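Local coordinates for protein LigF (Sphingobium sp. SYK-6, PDB 4XT0) that belongs to the glutathione S-transferase superfamily and acts in lignin degradation as a glutathione-binding beta-etherase that cleaves beta-aryl ether bonds, at residues A[202-207]-A[228-233]. Residues are numbered along the deposited sequence; the frame is centred on the assembly and turned at random.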
ATOM      1  N   ALA A 202       6.246 -13.629   4.044  1.00 17.65           N
ATOM      2  CA  ALA A 202       6.950 -13.470   2.765  1.00 21.15           C
ATOM      3  C   ALA A 202       8.184 -12.577   2.909  1.00 24.19           C
ATOM      4  O   ALA A 202       9.231 -12.847   2.303  1.00 23.33           O
ATOM      5  CB  ALA A 202       5.999 -12.897   1.690  1.00 18.01           C
ATOM      6  N   ILE A 203       8.058 -11.524   3.718  1.00 22.98           N
ATOM      7  CA  ILE A 203       9.183 -10.609   4.000  1.00 21.79           C
ATOM      8  C   ILE A 203      10.047 -11.091   5.160  1.00 29.55           C
ATOM      9  O   ILE A 203      11.271 -11.034   5.092  1.00 27.48           O
ATOM     10  CB  ILE A 203       8.679  -9.160   4.331  1.00 22.36           C
ATOM     11  CG1 ILE A 203       7.677  -8.674   3.275  1.00 22.62           C
ATOM     12  CG2 ILE A 203       9.860  -8.191   4.490  1.00 23.89           C
ATOM     13  CD1 ILE A 203       8.160  -8.816   1.818  1.00 23.05           C
ATOM     14  N   ALA A 204       9.423 -11.578   6.229  1.00 26.87           N
ATOM     15  CA  ALA A 204      10.180 -11.848   7.453  1.00 28.82           C
ATOM     16  C   ALA A 204      10.984 -13.141   7.414  1.00 33.16           C
ATOM     17  O   ALA A 204      12.024 -13.233   8.064  1.00 26.68           O
ATOM     18  CB  ALA A 204       9.247 -11.865   8.665  1.00 24.35           C
ATOM     19  N   ASN A 205      10.509 -14.150   6.687  1.00 29.07           N
ATOM     20  CA  ASN A 205      11.223 -15.424   6.667  1.00 26.43           C
ATOM     21  C   ASN A 205      12.630 -15.270   6.088  1.00 28.04           C
ATOM     22  O   ASN A 205      12.794 -14.822   4.955  1.00 32.15           O
ATOM     23  CB  ASN A 205      10.445 -16.474   5.876  1.00 25.85           C
ATOM     24  CG  ASN A 205      11.007 -17.876   6.060  1.00 32.35           C
ATOM     25  OD1 ASN A 205      11.268 -18.305   7.187  1.00 28.88           O
ATOM     26  ND2 ASN A 205      11.204 -18.592   4.953  1.00 27.85           N
ATOM     27  N   GLY A 206      13.639 -15.656   6.870  1.00 32.93           N
ATOM     28  CA  GLY A 206      15.024 -15.460   6.473  1.00 35.02           C
ATOM     29  C   GLY A 206      15.742 -14.428   7.325  1.00 35.78           C
ATOM     30  O   GLY A 206      16.962 -14.488   7.465  1.00 39.63           O
ATOM     31  N   LEU A 207      14.992 -13.483   7.896  1.00 32.89           N
ATOM     32  CA  LEU A 207      15.587 -12.463   8.766  1.00 38.68           C
ATOM     33  C   LEU A 207      16.257 -13.075  10.003  1.00 41.69           C
ATOM     34  O   LEU A 207      17.224 -12.515  10.531  1.00 36.83           O
ATOM     35  CB  LEU A 207      14.535 -11.438   9.216  1.00 31.12           C
ATOM     36  CG  LEU A 207      13.775 -10.583   8.193  1.00 35.77           C
ATOM     37  CD1 LEU A 207      12.892  -9.564   8.921  1.00 35.75           C
ATOM     38  CD2 LEU A 207      14.697  -9.896   7.213  1.00 39.36           C
ATOM     39  N   ALA A 228       8.923 -17.667  17.195  1.00 35.49           N
ATOM     40  CA  ALA A 228       7.994 -18.792  17.348  1.00 41.50           C
ATOM     41  C   ALA A 228       6.975 -18.807  16.203  1.00 33.68           C
ATOM     42  O   ALA A 228       6.602 -19.867  15.701  1.00 35.07           O
ATOM     43  CB  ALA A 228       7.285 -18.733  18.700  1.00 39.12           C
ATOM     44  N   TRP A 229       6.542 -17.619  15.794  1.00 35.99           N
ATOM     45  CA  TRP A 229       5.634 -17.454  14.661  1.00 28.73           C
ATOM     46  C   TRP A 229       6.294 -17.933  13.358  1.00 28.97           C
ATOM     47  O   TRP A 229       5.689 -18.685  12.586  1.00 28.84           O
ATOM     48  CB  TRP A 229       5.201 -15.986  14.582  1.00 24.02           C
ATOM     49  CG  TRP A 229       4.442 -15.520  13.355  1.00 28.80           C
ATOM     50  CD1 TRP A 229       3.092 -15.627  13.124  1.00 27.57           C
ATOM     51  CD2 TRP A 229       4.984 -14.787  12.243  1.00 23.54           C
ATOM     52  NE1 TRP A 229       2.773 -15.030  11.924  1.00 24.10           N
ATOM     53  CE2 TRP A 229       3.903 -14.506  11.370  1.00 27.72           C
ATOM     54  CE3 TRP A 229       6.268 -14.350  11.901  1.00 25.20           C
ATOM     55  CZ2 TRP A 229       4.084 -13.814  10.161  1.00 25.96           C
ATOM     56  CZ3 TRP A 229       6.439 -13.653  10.703  1.00 25.81           C
ATOM     57  CH2 TRP A 229       5.348 -13.392   9.852  1.00 21.94           C
ATOM     58  N   LEU A 230       7.541 -17.524  13.127  1.00 28.16           N
ATOM     59  CA  LEU A 230       8.291 -18.004  11.963  1.00 27.11           C
ATOM     60  C   LEU A 230       8.387 -19.536  11.933  1.00 28.56           C
ATOM     61  O   LEU A 230       8.191 -20.154  10.886  1.00 27.58           O
ATOM     62  CB  LEU A 230       9.697 -17.400  11.938  1.00 30.82           C
ATOM     63  CG  LEU A 230       9.853 -15.945  11.483  1.00 31.41           C
ATOM     64  CD1 LEU A 230      11.284 -15.466  11.756  1.00 28.74           C
ATOM     65  CD2 LEU A 230       9.508 -15.780   9.995  1.00 24.87           C
ATOM     66  N   ASP A 231       8.695 -20.132  13.085  1.00 29.07           N
ATOM     67  CA  ASP A 231       8.748 -21.588  13.232  1.00 29.74           C
ATOM     68  C   ASP A 231       7.397 -22.241  12.958  1.00 35.23           C
ATOM     69  O   ASP A 231       7.315 -23.256  12.269  1.00 28.36           O
ATOM     70  CB  ASP A 231       9.206 -21.961  14.637  1.00 32.09           C
ATOM     71  CG  ASP A 231      10.704 -21.778  14.838  1.00 40.71           C
ATOM     72  OD1 ASP A 231      11.412 -21.437  13.866  1.00 44.37           O
ATOM     73  OD2 ASP A 231      11.168 -21.985  15.974  1.00 43.86           O
ATOM     74  N   ARG A 232       6.351 -21.647  13.531  1.00 27.20           N
ATOM     75  CA  ARG A 232       4.972 -22.101  13.410  1.00 33.35           C
ATOM     76  C   ARG A 232       4.541 -22.189  11.935  1.00 30.53           C
ATOM     77  O   ARG A 232       4.026 -23.210  11.470  1.00 30.13           O
ATOM     78  CB  ARG A 232       4.075 -21.131  14.209  1.00 37.07           C
ATOM     79  CG  ARG A 232       2.575 -21.332  14.158  1.00 36.55           C
ATOM     80  CD  ARG A 232       1.864 -20.409  15.186  1.00 34.94           C
ATOM     81  NE  ARG A 232       2.445 -20.559  16.526  1.00 32.95           N
ATOM     82  CZ  ARG A 232       3.055 -19.586  17.205  1.00 36.87           C
ATOM     83  NH1 ARG A 232       3.137 -18.358  16.705  1.00 31.58           N
ATOM     84  NH2 ARG A 232       3.568 -19.836  18.404  1.00 35.77           N
ATOM     85  N   ILE A 233       4.771 -21.120  11.192  1.00 23.87           N
ATOM     86  CA  ILE A 233       4.360 -21.100   9.796  1.00 21.44           C
ATOM     87  C   ILE A 233       5.203 -22.090   8.988  1.00 30.42           C
ATOM     88  O   ILE A 233       4.678 -22.821   8.144  1.00 24.67           O
ATOM     89  CB  ILE A 233       4.462 -19.681   9.217  1.00 22.76           C
ATOM     90  CG1 ILE A 233       3.520 -18.767  10.000  1.00 21.57           C
ATOM     91  CG2 ILE A 233       4.110 -19.678   7.744  1.00 20.35           C
ATOM     92  CD1 ILE A 233       3.585 -17.337   9.586  1.00 29.05           C
TER
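The indole of Trp-229 meets Ala-204 at its edge, in the plane of the ring: the methyl CB lies 3.9 Å from CZ3, on the six-membered side. One face of the same ring is covered from within its own helix by Ile-233, whose CD1 sits 3.2 Å above the ring plane, offset toward the rim. With CG anti to the backbone N (chi1 170°), the indole reaches across to helix 195-204, where NE1 is hydrogen-bonded to Asp-197 OD1. That bond and the apolar edge contact hold opposite ends of the ring system to the same helix.

The CB of Leu-230 is directed toward the other segment, and its CD2 methyl does the touching, resting where the helix ends, against Ala-204 and the backbone of Asn-205: CD2 is 4.1 Å from Ala-204 CB and 3.8 Å from Asn-205 CA. The Asn-205 side chain passes obliquely by this leucine, its OD1 accepting a hydrogen bond from Asn-234 ND2 just beyond the segment. No hydrogen bond links the two segments themselves. Asn-205, the first residue to leave helical geometry, is the second residue of a type II beta turn from Ala-204 to Leu-207, closed by Leu-207 N to Ala-204 O (3.0 Å).

This buried packing joins the C-terminal end of helix 195-204 to helix 224-235 in the all-helical C-terminal GST domain, with Phe-201 extending the apolar layer and Ile-203 packing on helix 93-121.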